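Local coordinates for protein putative esterase/lipase/thioesterase (Silicibacter sp., PDB 2PBL) that is a putative esterase, lipase or thioesterase of the alpha/beta hydrolase fold and probably hydrolyses ester or thioester bonds, at residues Gly64-Val69 against Trp94-Pro99; Arg161-Ile166 against Tyr203-Thr208; Val197-Arg202 against Glu228-Asp233. All blocks are in the same frame, centred on the assembly; numbering follows the deposited sequence.

Overall arrangement
From the N terminus, contact 1 comes first. It closes the loop from strand 64-69 through helix 87-91 to strand 94-99, and it is complete before contact 2 opens. Strand 131-136 then runs between strands 64-69 and 160-166, so contacts 1 and 2 lie in the same sheet, their centres about 14 Å apart. Contact 2 pairs the neighbouring strands 160-166 and 206-212. Before it closes at 203-208, contact 3 has already opened at 197-202; contact 3 closes at 228-233, so the two cross. They also touch, with a probable hydrogen bond from Asp233 N to Val207 O. Contact 3 ties the loop before strand 206-212 to helix 217-230.

Contact 1. Residues Gly64-Val69 against Trp94-Pro99; sequences GLFVFV and WAVAMP
The indole of Trp94 reaches across to the peptide between Gly64 and Leu65. Its CE3 lies 3.3 Å from Gly64 C, with Leu65 N equally near. CG of Trp94 is anti to the carbonyl carbon (chi1 -68°), which starts the ring off on the side of its own backbone N. Gly64 suits this neighbour: a beta carbon there would run into CZ3 of Trp94, and the backbone angles of Gly64 also call for glycine. Ala89 and Val132 touch the Trp94 side chain too. Replacing Trp94 by an alanine removes the ring, which would probably open a gap beside the Gly64-Leu65 peptide that CE3 and CZ3 now cover.

The two strands are parallel and directly paired. They belong to a beta-alpha-beta unit of the alpha/beta hydrolase sheet, with helix 87-91 in the connection. Phe66 is gripped twice through its backbone: its N donates to Ala95 O at 2.9 Å, and its O accepts from Ala97 N at 2.8 Å. Phe66 and Val96 lie side by side and point the same way, CD2 against CG2 at 3.8 Å. On the face toward helix 109-126, CB of Ala97 touches both CD1 of Leu65 and CG2 of Val67. Further on, selenomethionine Met98 brings CE to 3.8 Å from CD2 of Phe68, a Met-aromatic contact with SE oblique to the ring. Pro99 has no N-H to offer. Its CD instead approaches Phe68 O at 3.3 Å, and a water donates to both Phe68 O and Pro99 O.

Contact 2. Residues Arg161-Ile166 against Tyr203-Thr208; sequences RNVVPI and YDAKVT
Asn162 and Lys206 lie side by side on one face of the sheet and point the same way. OD1 of Asn162 is 3.9 Å from CB of Lys206, so it meets the aliphatic root of the lysine. CG of Lys206 is anti to the backbone N (chi1 -167°), and the chain stays extended beyond it, carrying the amine away from Asn162. ND2 of Asn162 bonds instead to Ile260 O and to the carboxylate oxygen O of the C-terminal Ala262.

The other face carries Val163 and Val207. CB of Val163 is 4.3 Å from CG2 of Val207. CG1, the other branch of Val207, meets CD of Pro165 at 4.2 Å. Trp230 and Leu147 pack on this face of Val207.

Between the faces run three parallel-strand bonds. Lys206 N donates to Arg161 O at 3.1 Å. Val163 N donates to Lys206 O at 2.8 Å. The donor is tilted from the carbonyl plane by nearly 30° in both. The third, Thr208 N to Val163 O, lies in that plane. These pair strands 160-166 and 206-212, neighbours in the central alpha/beta hydrolase sheet.

Pro165 cannot continue the pattern, having no N-H. Thr208 O meets its CD at 3.2 Å and CG1 of Val164 at 3.4 Å. The pairing thus rests on backbone bonds and aliphatic contacts. The polar ends of Arg161 and Asn162 serve the C terminus, Arg161 through a salt bridge from NH2 to OXT of Ala262, which probably offsets the terminal negative charge.

Contact 3. Residues Val197-Arg202 against Glu228-Asp233; sequences VEMQNR and EAWDAD
The guanidinium of Arg202 lies flat on the indole of Trp230, the planes 11° apart. This is a cation-pi stack: CZ is 3.8 Å from the centroid of the five-membered ring and over its face. NH1 sits above the CD1 side, while NE lies nearer CG and CD2. The arginine chain bends at chi3 (-57°), turning NE back over the ring from CD. CD itself is also over the face, 3.3 Å from CE2 of Trp230, and makes a CH-pi contact.

Apolar packing adds to the stack. Selenomethionine Met199 comes to the edge of the indole and makes a Met-aromatic contact, with SE 5.3 Å from the centroid of the six-membered ring. Its CE touches CZ2 of Trp230 at 3.8 Å. On the helix itself, CB of Ala229 meets CB of Val197 at 4.2 Å. Leu147, Ala144 and Val207 also pack on Trp230. The contact thereby joins the loop before strand 206-212 to the C-terminal end of helix 217-230, beside the alpha/beta hydrolase sheet.

Polar bonds fix the outer edge. NH1 of Arg202 donates a weak bond to Met199 O within its own loop, at 3.0 Å. It also donates to a water at 3.1 Å, and both partners lie in the guanidinium plane. A second water lies 2.9 Å from Ala229 O, near the helix end. The indole NE1 bonds to Pro196 O, just before residues 197-202.

The guanidinium therefore has the aromatic face below it and acceptors at its rim. Its positive charge is probably favoured by the indole pi electrons and by the nearby C-terminal end of the helix.

Contact 1. Residues Gly64-Val69 against Trp94-Pro99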
loop_
_atom_site.group_PDB
_atom_site.type_symbol
_atom_site.label_atom_id
_atom_site.label_comp_id
_atom_site.label_asym_id
_atom_site.label_seq_id
_atom_site.Cartn_x
_atom_site.Cartn_y
_atom_site.Cartn_z
ATOM N N GLY A 64 8.975 14.769 7.247
ATOM C CA GLY A 64 9.341 13.625 6.473
ATOM C C GLY A 64 8.259 13.295 5.473
ATOM O O GLY A 64 7.238 14.012 5.357
ATOM N N LEU A 65 8.469 12.163 4.802
ATOM C CA LEU A 65 7.590 11.690 3.748
ATOM C C LEU A 65 6.935 10.367 4.043
ATOM O O LEU A 65 7.605 9.393 4.401
ATOM C CB LEU A 65 8.393 11.500 2.455
ATOM C CG LEU A 65 7.698 10.794 1.304
ATOM C CD1 LEU A 65 6.522 11.646 0.772
ATOM C CD2 LEU A 65 8.655 10.497 0.184
ATOM N N PHE A 66 5.621 10.322 3.847
ATOM C CA PHE A 66 4.848 9.101 4.033
ATOM C C PHE A 66 4.240 8.737 2.691
ATOM O O PHE A 66 3.504 9.544 2.132
ATOM C CB PHE A 66 3.772 9.303 5.123
ATOM C CG PHE A 66 2.621 8.300 5.104
ATOM C CD1 PHE A 66 2.798 6.969 4.857
ATOM C CD2 PHE A 66 1.353 8.714 5.459
ATOM C CE1 PHE A 66 1.739 6.096 4.944
ATOM C CE2 PHE A 66 0.294 7.859 5.515
ATOM C CZ PHE A 66 0.488 6.548 5.272
ATOM N N VAL A 67 4.559 7.546 2.177
ATOM C CA VAL A 67 3.952 7.089 0.914
ATOM C C VAL A 67 2.905 6.048 1.215
ATOM O O VAL A 67 3.200 5.023 1.850
ATOM C CB VAL A 67 4.931 6.501 -0.064
ATOM C CG1 VAL A 67 4.236 6.106 -1.405
ATOM C CG2 VAL A 67 6.095 7.471 -0.314
ATOM N N PHE A 68 1.692 6.256 0.704
ATOM C CA PHE A 68 0.653 5.256 0.846
ATOM C C PHE A 68 0.335 4.621 -0.513
ATOM O O PHE A 68 0.064 5.327 -1.473
ATOM C CB PHE A 68 -0.586 5.818 1.501
ATOM C CG PHE A 68 -1.726 4.859 1.503
ATOM C CD1 PHE A 68 -1.825 3.863 2.474
ATOM C CD2 PHE A 68 -2.697 4.921 0.498
ATOM C CE1 PHE A 68 -2.905 2.965 2.447
ATOM C CE2 PHE A 68 -3.736 4.061 0.441
ATOM C CZ PHE A 68 -3.875 3.076 1.442
ATOM N N VAL A 69 0.395 3.287 -0.578
ATOM C CA VAL A 69 0.108 2.588 -1.822
ATOM C C VAL A 69 -1.192 1.811 -1.666
ATOM O O VAL A 69 -1.310 0.917 -0.837
ATOM C CB VAL A 69 1.251 1.654 -2.257
ATOM C CG1 VAL A 69 0.947 1.070 -3.623
ATOM C CG2 VAL A 69 2.608 2.402 -2.275
ATOM N N TRP A 94 3.820 15.245 8.395
ATOM C CA TRP A 94 4.369 14.488 7.277
ATOM C C TRP A 94 3.753 14.931 5.965
ATOM O O TRP A 94 2.551 15.224 5.897
ATOM C CB TRP A 94 4.042 13.005 7.451
ATOM C CG TRP A 94 4.767 12.414 8.597
ATOM C CD1 TRP A 94 4.459 12.563 9.903
ATOM C CD2 TRP A 94 5.963 11.643 8.548
ATOM N NE1 TRP A 94 5.368 11.919 10.693
ATOM C CE2 TRP A 94 6.303 11.324 9.887
ATOM C CE3 TRP A 94 6.770 11.158 7.505
ATOM C CZ2 TRP A 94 7.433 10.584 10.215
ATOM C CZ3 TRP A 94 7.876 10.401 7.834
ATOM C CH2 TRP A 94 8.216 10.134 9.170
ATOM N N ALA A 95 4.566 14.976 4.921
ATOM C CA ALA A 95 4.021 15.141 3.566
ATOM C C ALA A 95 3.548 13.753 3.180
ATOM O O ALA A 95 4.103 12.761 3.618
ATOM C CB ALA A 95 5.049 15.633 2.587
ATOM N N VAL A 96 2.523 13.656 2.357
ATOM C CA VAL A 96 1.993 12.347 2.025
ATOM C C VAL A 96 1.869 12.130 0.523
ATOM O O VAL A 96 1.187 12.885 -0.164
ATOM C CB VAL A 96 0.599 12.144 2.723
ATOM C CG1 VAL A 96 -0.018 10.809 2.331
ATOM C CG2 VAL A 96 0.757 12.264 4.233
ATOM N N ALA A 97 2.517 11.077 0.013
ATOM C CA ALA A 97 2.460 10.783 -1.392
ATOM C C ALA A 97 1.585 9.572 -1.640
ATOM O O ALA A 97 1.712 8.582 -0.925
ATOM C CB ALA A 97 3.890 10.529 -1.958
HETATM N N MSE A 98 0.823 9.593 -2.724
HETATM C CA MSE A 98 -0.022 8.481 -3.114
HETATM C C MSE A 98 0.080 8.175 -4.604
HETATM O O MSE A 98 -0.451 8.878 -5.415
HETATM C CB MSE A 98 -1.471 8.735 -2.715
HETATM C CG MSE A 98 -1.655 8.589 -1.230
HETATM SE SE MSE A 98 -3.530 8.841 -0.692
HETATM C CE MSE A 98 -3.393 8.607 1.178
ATOM N N PRO A 99 0.794 7.098 -4.975
ATOM C CA PRO A 99 0.840 6.897 -6.419
ATOM C C PRO A 99 -0.271 6.032 -6.977
ATOM O O PRO A 99 -0.913 5.227 -6.253
ATOM C CB PRO A 99 2.155 6.127 -6.593
ATOM C CG PRO A 99 2.189 5.293 -5.390
ATOM C CD PRO A 99 1.640 6.133 -4.263
HETATM O O HOH W 1 -1.789 5.007 -3.670
#

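Contact 2. Residues Arg161-Ile166 against Tyr203-Thr208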
loop_
_atom_site.group_PDB
_atom_site.type_symbol
_atom_site.label_atom_id
_atom_site.label_comp_id
_atom_site.label_asym_id
_atom_site.label_seq_id
_atom_site.Cartn_x
_atom_site.Cartn_y
_atom_site.Cartn_z
ATOM N N ARG A 161 12.352 4.457 7.215
ATOM C CA ARG A 161 12.344 4.278 8.662
ATOM C C ARG A 161 11.395 3.184 9.109
ATOM O O ARG A 161 11.757 2.349 9.923
ATOM C CB ARG A 161 12.009 5.617 9.346
ATOM C CG ARG A 161 11.831 5.546 10.836
ATOM C CD ARG A 161 11.847 6.877 11.508
ATOM N NE ARG A 161 11.499 6.775 12.931
ATOM C CZ ARG A 161 12.373 6.435 13.879
ATOM N NH1 ARG A 161 13.615 6.093 13.572
ATOM N NH2 ARG A 161 11.981 6.356 15.137
ATOM N N ASN A 162 10.186 3.202 8.570
ATOM C CA ASN A 162 9.119 2.255 8.944
ATOM C C ASN A 162 8.411 1.786 7.677
ATOM O O ASN A 162 8.209 2.561 6.713
ATOM C CB ASN A 162 7.990 2.910 9.798
ATOM C CG ASN A 162 8.455 3.597 11.086
ATOM O OD1 ASN A 162 9.282 3.081 11.786
ATOM N ND2 ASN A 162 7.821 4.813 11.457
ATOM N N VAL A 163 8.007 0.518 7.677
ATOM C CA VAL A 163 7.163 -0.040 6.624
ATOM C C VAL A 163 6.014 -0.771 7.317
ATOM O O VAL A 163 6.253 -1.713 8.099
ATOM C CB VAL A 163 7.888 -0.993 5.640
ATOM C CG1 VAL A 163 6.880 -1.456 4.600
ATOM C CG2 VAL A 163 9.030 -0.285 4.964
ATOM N N VAL A 164 4.784 -0.353 6.977
ATOM C CA VAL A 164 3.533 -0.889 7.565
ATOM C C VAL A 164 2.594 -1.365 6.467
ATOM O O VAL A 164 1.742 -0.600 5.973
ATOM C CB VAL A 164 2.803 0.137 8.487
ATOM C CG1 VAL A 164 1.582 -0.513 9.175
ATOM C CG2 VAL A 164 3.761 0.675 9.522
ATOM N N PRO A 165 2.738 -2.642 6.064
ATOM C CA PRO A 165 1.836 -3.272 5.086
ATOM C C PRO A 165 0.572 -3.659 5.798
ATOM O O PRO A 165 0.627 -4.353 6.824
ATOM C CB PRO A 165 2.590 -4.558 4.711
ATOM C CG PRO A 165 3.981 -4.362 5.200
ATOM C CD PRO A 165 3.825 -3.589 6.425
ATOM N N ILE A 166 -0.540 -3.107 5.328
ATOM C CA ILE A 166 -1.804 -3.287 5.949
ATOM C C ILE A 166 -2.517 -4.373 5.136
ATOM O O ILE A 166 -2.794 -4.190 3.941
ATOM C CB ILE A 166 -2.598 -1.980 5.915
ATOM C CG1 ILE A 166 -1.804 -0.829 6.587
ATOM C CG2 ILE A 166 -3.933 -2.210 6.564
ATOM C CD1 ILE A 166 -2.402 0.641 6.258
ATOM N N TYR A 203 16.377 -3.675 3.215
ATOM C CA TYR A 203 16.795 -2.464 3.860
ATOM C C TYR A 203 16.347 -2.524 5.315
ATOM O O TYR A 203 15.309 -3.117 5.661
ATOM C CB TYR A 203 16.170 -1.229 3.214
ATOM C CG TYR A 203 16.761 -0.886 1.847
ATOM C CD1 TYR A 203 18.085 -0.479 1.739
ATOM C CD2 TYR A 203 15.986 -0.918 0.694
ATOM C CE1 TYR A 203 18.620 -0.169 0.544
ATOM C CE2 TYR A 203 16.517 -0.594 -0.519
ATOM C CZ TYR A 203 17.845 -0.223 -0.595
ATOM O OH TYR A 203 18.373 0.147 -1.807
ATOM N N ASP A 204 17.144 -1.885 6.160
ATOM C CA ASP A 204 16.876 -1.817 7.565
ATOM C C ASP A 204 15.703 -0.855 7.767
ATOM O O ASP A 204 15.755 0.338 7.356
ATOM C CB ASP A 204 18.101 -1.296 8.315
ATOM C CG ASP A 204 19.294 -2.253 8.234
ATOM O OD1 ASP A 204 20.046 -2.200 7.247
ATOM O OD2 ASP A 204 19.468 -3.018 9.182
ATOM N N ALA A 205 14.669 -1.358 8.418
ATOM C CA ALA A 205 13.444 -0.572 8.667
ATOM C C ALA A 205 12.582 -1.371 9.623
ATOM O O ALA A 205 12.685 -2.593 9.645
ATOM C CB ALA A 205 12.690 -0.316 7.414
ATOM N N LYS A 206 11.781 -0.682 10.438
ATOM C CA LYS A 206 10.902 -1.379 11.364
ATOM C C LYS A 206 9.649 -1.682 10.536
ATOM O O LYS A 206 8.960 -0.759 10.038
ATOM C CB LYS A 206 10.563 -0.514 12.568
ATOM C CG LYS A 206 9.902 -1.274 13.727
ATOM C CD LYS A 206 9.679 -0.302 14.912
ATOM C CE LYS A 206 9.280 -0.942 16.270
ATOM N NZ LYS A 206 9.156 0.176 17.349
ATOM N N VAL A 207 9.356 -2.966 10.420
ATOM C CA VAL A 207 8.235 -3.452 9.672
ATOM C C VAL A 207 7.172 -3.954 10.666
ATOM O O VAL A 207 7.460 -4.751 11.531
ATOM C CB VAL A 207 8.629 -4.662 8.756
ATOM C CG1 VAL A 207 7.357 -5.153 7.966
ATOM C CG2 VAL A 207 9.726 -4.290 7.800
ATOM N N THR A 208 5.938 -3.501 10.471
ATOM C CA THR A 208 4.814 -3.897 11.322
ATOM C C THR A 208 3.689 -4.328 10.378
ATOM O O THR A 208 3.207 -3.524 9.596
ATOM C CB THR A 208 4.345 -2.754 12.242
ATOM O OG1 THR A 208 5.432 -2.279 13.061
ATOM C CG2 THR A 208 3.215 -3.250 13.172
#

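Contact 3. Residues Val197-Arg202 against Glu228-Asp233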
loop_
_atom_site.group_PDB
_atom_site.type_symbol
_atom_site.label_atom_id
_atom_site.label_comp_id
_atom_site.label_asym_id
_atom_site.label_seq_id
_atom_site.Cartn_x
_atom_site.Cartn_y
_atom_site.Cartn_z
ATOM N N VAL A 197 7.705 -12.860 1.117
ATOM C CA VAL A 197 8.240 -13.886 2.007
ATOM C C VAL A 197 9.570 -14.453 1.490
ATOM O O VAL A 197 10.358 -14.946 2.285
ATOM C CB VAL A 197 7.274 -15.075 2.276
ATOM C CG1 VAL A 197 6.066 -14.618 2.948
ATOM C CG2 VAL A 197 6.961 -15.846 0.990
ATOM N N GLU A 198 9.827 -14.325 0.188
ATOM C CA GLU A 198 11.079 -14.813 -0.433
ATOM C C GLU A 198 12.280 -13.893 -0.345
ATOM O O GLU A 198 13.395 -14.270 -0.711
ATOM C CB GLU A 198 10.814 -15.099 -1.906
ATOM C CG GLU A 198 9.808 -16.166 -2.075
ATOM C CD GLU A 198 10.266 -17.495 -1.494
ATOM O OE1 GLU A 198 11.371 -17.946 -1.858
ATOM O OE2 GLU A 198 9.506 -18.065 -0.674
HETATM N N MSE A 199 12.057 -12.667 0.115
HETATM C CA MSE A 199 13.098 -11.668 0.136
HETATM C C MSE A 199 13.985 -11.890 1.285
HETATM O O MSE A 199 13.551 -11.882 2.421
HETATM C CB MSE A 199 12.483 -10.274 0.194
HETATM C CG MSE A 199 11.944 -9.863 -1.060
HETATM SE SE MSE A 199 10.725 -8.265 -0.718
HETATM C CE MSE A 199 11.878 -7.043 0.293
ATOM N N GLN A 200 15.255 -12.096 0.979
ATOM C CA GLN A 200 16.238 -12.331 2.011
ATOM C C GLN A 200 17.022 -11.105 2.340
ATOM O O GLN A 200 17.528 -10.976 3.448
ATOM C CB GLN A 200 17.143 -13.464 1.571
ATOM C CG GLN A 200 16.390 -14.727 1.205
ATOM C CD GLN A 200 15.518 -15.245 2.345
ATOM O OE1 GLN A 200 15.747 -14.939 3.531
ATOM N NE2 GLN A 200 14.492 -16.023 1.988
ATOM N N ASN A 201 17.118 -10.174 1.411
ATOM C CA ASN A 201 17.881 -8.984 1.643
ATOM C C ASN A 201 16.915 -7.868 1.784
ATOM O O ASN A 201 16.080 -7.679 0.902
ATOM C CB ASN A 201 18.808 -8.734 0.460
ATOM C CG ASN A 201 19.709 -9.913 0.197
ATOM O OD1 ASN A 201 19.696 -10.485 -0.904
ATOM N ND2 ASN A 201 20.444 -10.337 1.236
ATOM N N ARG A 202 16.972 -7.155 2.912
ATOM C CA ARG A 202 16.065 -6.058 3.105
ATOM C C ARG A 202 16.740 -4.844 3.698
ATOM O O ARG A 202 17.633 -4.976 4.499
ATOM C CB ARG A 202 14.913 -6.484 4.001
ATOM C CG ARG A 202 14.133 -7.654 3.419
ATOM C CD ARG A 202 13.016 -8.079 4.275
ATOM N NE ARG A 202 13.401 -8.456 5.638
ATOM C CZ ARG A 202 13.808 -9.658 6.022
ATOM N NH1 ARG A 202 13.941 -10.659 5.158
ATOM N NH2 ARG A 202 14.096 -9.861 7.302
ATOM N N GLU A 228 6.329 -14.080 10.140
ATOM C CA GLU A 228 7.270 -15.176 10.332
ATOM C C GLU A 228 8.563 -15.064 9.534
ATOM O O GLU A 228 9.652 -15.260 10.083
ATOM C CB GLU A 228 6.633 -16.506 9.956
ATOM C CG GLU A 228 5.657 -17.016 10.985
ATOM C CD GLU A 228 4.953 -18.304 10.570
ATOM O OE1 GLU A 228 4.974 -18.692 9.362
ATOM O OE2 GLU A 228 4.360 -18.897 11.489
ATOM N N ALA A 229 8.430 -14.798 8.239
ATOM C CA ALA A 229 9.590 -14.712 7.339
ATOM C C ALA A 229 10.580 -13.615 7.737
ATOM O O ALA A 229 11.772 -13.807 7.684
ATOM C CB ALA A 229 9.125 -14.478 5.945
ATOM N N TRP A 230 10.064 -12.479 8.176
ATOM C CA TRP A 230 10.898 -11.288 8.454
ATOM C C TRP A 230 11.064 -10.957 9.926
ATOM O O TRP A 230 11.675 -9.922 10.293
ATOM C CB TRP A 230 10.194 -10.099 7.781
ATOM C CG TRP A 230 10.198 -10.019 6.252
ATOM C CD1 TRP A 230 10.501 -11.003 5.345
ATOM C CD2 TRP A 230 9.776 -8.879 5.475
ATOM N NE1 TRP A 230 10.380 -10.511 4.066
ATOM C CE2 TRP A 230 9.937 -9.207 4.127
ATOM C CE3 TRP A 230 9.365 -7.570 5.812
ATOM C CZ2 TRP A 230 9.622 -8.330 3.114
ATOM C CZ3 TRP A 230 9.082 -6.667 4.765
ATOM C CH2 TRP A 230 9.220 -7.060 3.442
ATOM N N ASP A 231 10.505 -11.790 10.794
ATOM C CA ASP A 231 10.466 -11.454 12.204
ATOM C C ASP A 231 9.924 -10.003 12.419
ATOM O O ASP A 231 10.517 -9.180 13.170
ATOM C CB ASP A 231 11.863 -11.652 12.778
ATOM C CG ASP A 231 11.884 -11.690 14.298
ATOM O OD1 ASP A 231 10.802 -11.795 14.937
ATOM O OD2 ASP A 231 13.012 -11.613 14.852
ATOM N N ALA A 232 8.817 -9.670 11.748
ATOM C CA ALA A 232 8.267 -8.325 11.812
ATOM C C ALA A 232 7.359 -8.201 13.015
ATOM O O ALA A 232 6.979 -9.221 13.583
ATOM C CB ALA A 232 7.466 -8.012 10.533
ATOM N N ASP A 233 7.039 -6.966 13.439
ATOM C CA ASP A 233 5.985 -6.764 14.455
ATOM C C ASP A 233 4.660 -7.181 13.773
ATOM O O ASP A 233 4.577 -7.288 12.535
ATOM C CB ASP A 233 5.883 -5.325 14.979
ATOM C CG ASP A 233 7.072 -4.923 15.904
ATOM O OD1 ASP A 233 8.025 -5.721 16.028
ATOM O OD2 ASP A 233 7.050 -3.810 16.495
HETATM O O HOH W 2 14.770 -13.428 6.188
HETATM O O HOH W 3 13.053 -15.028 5.399
#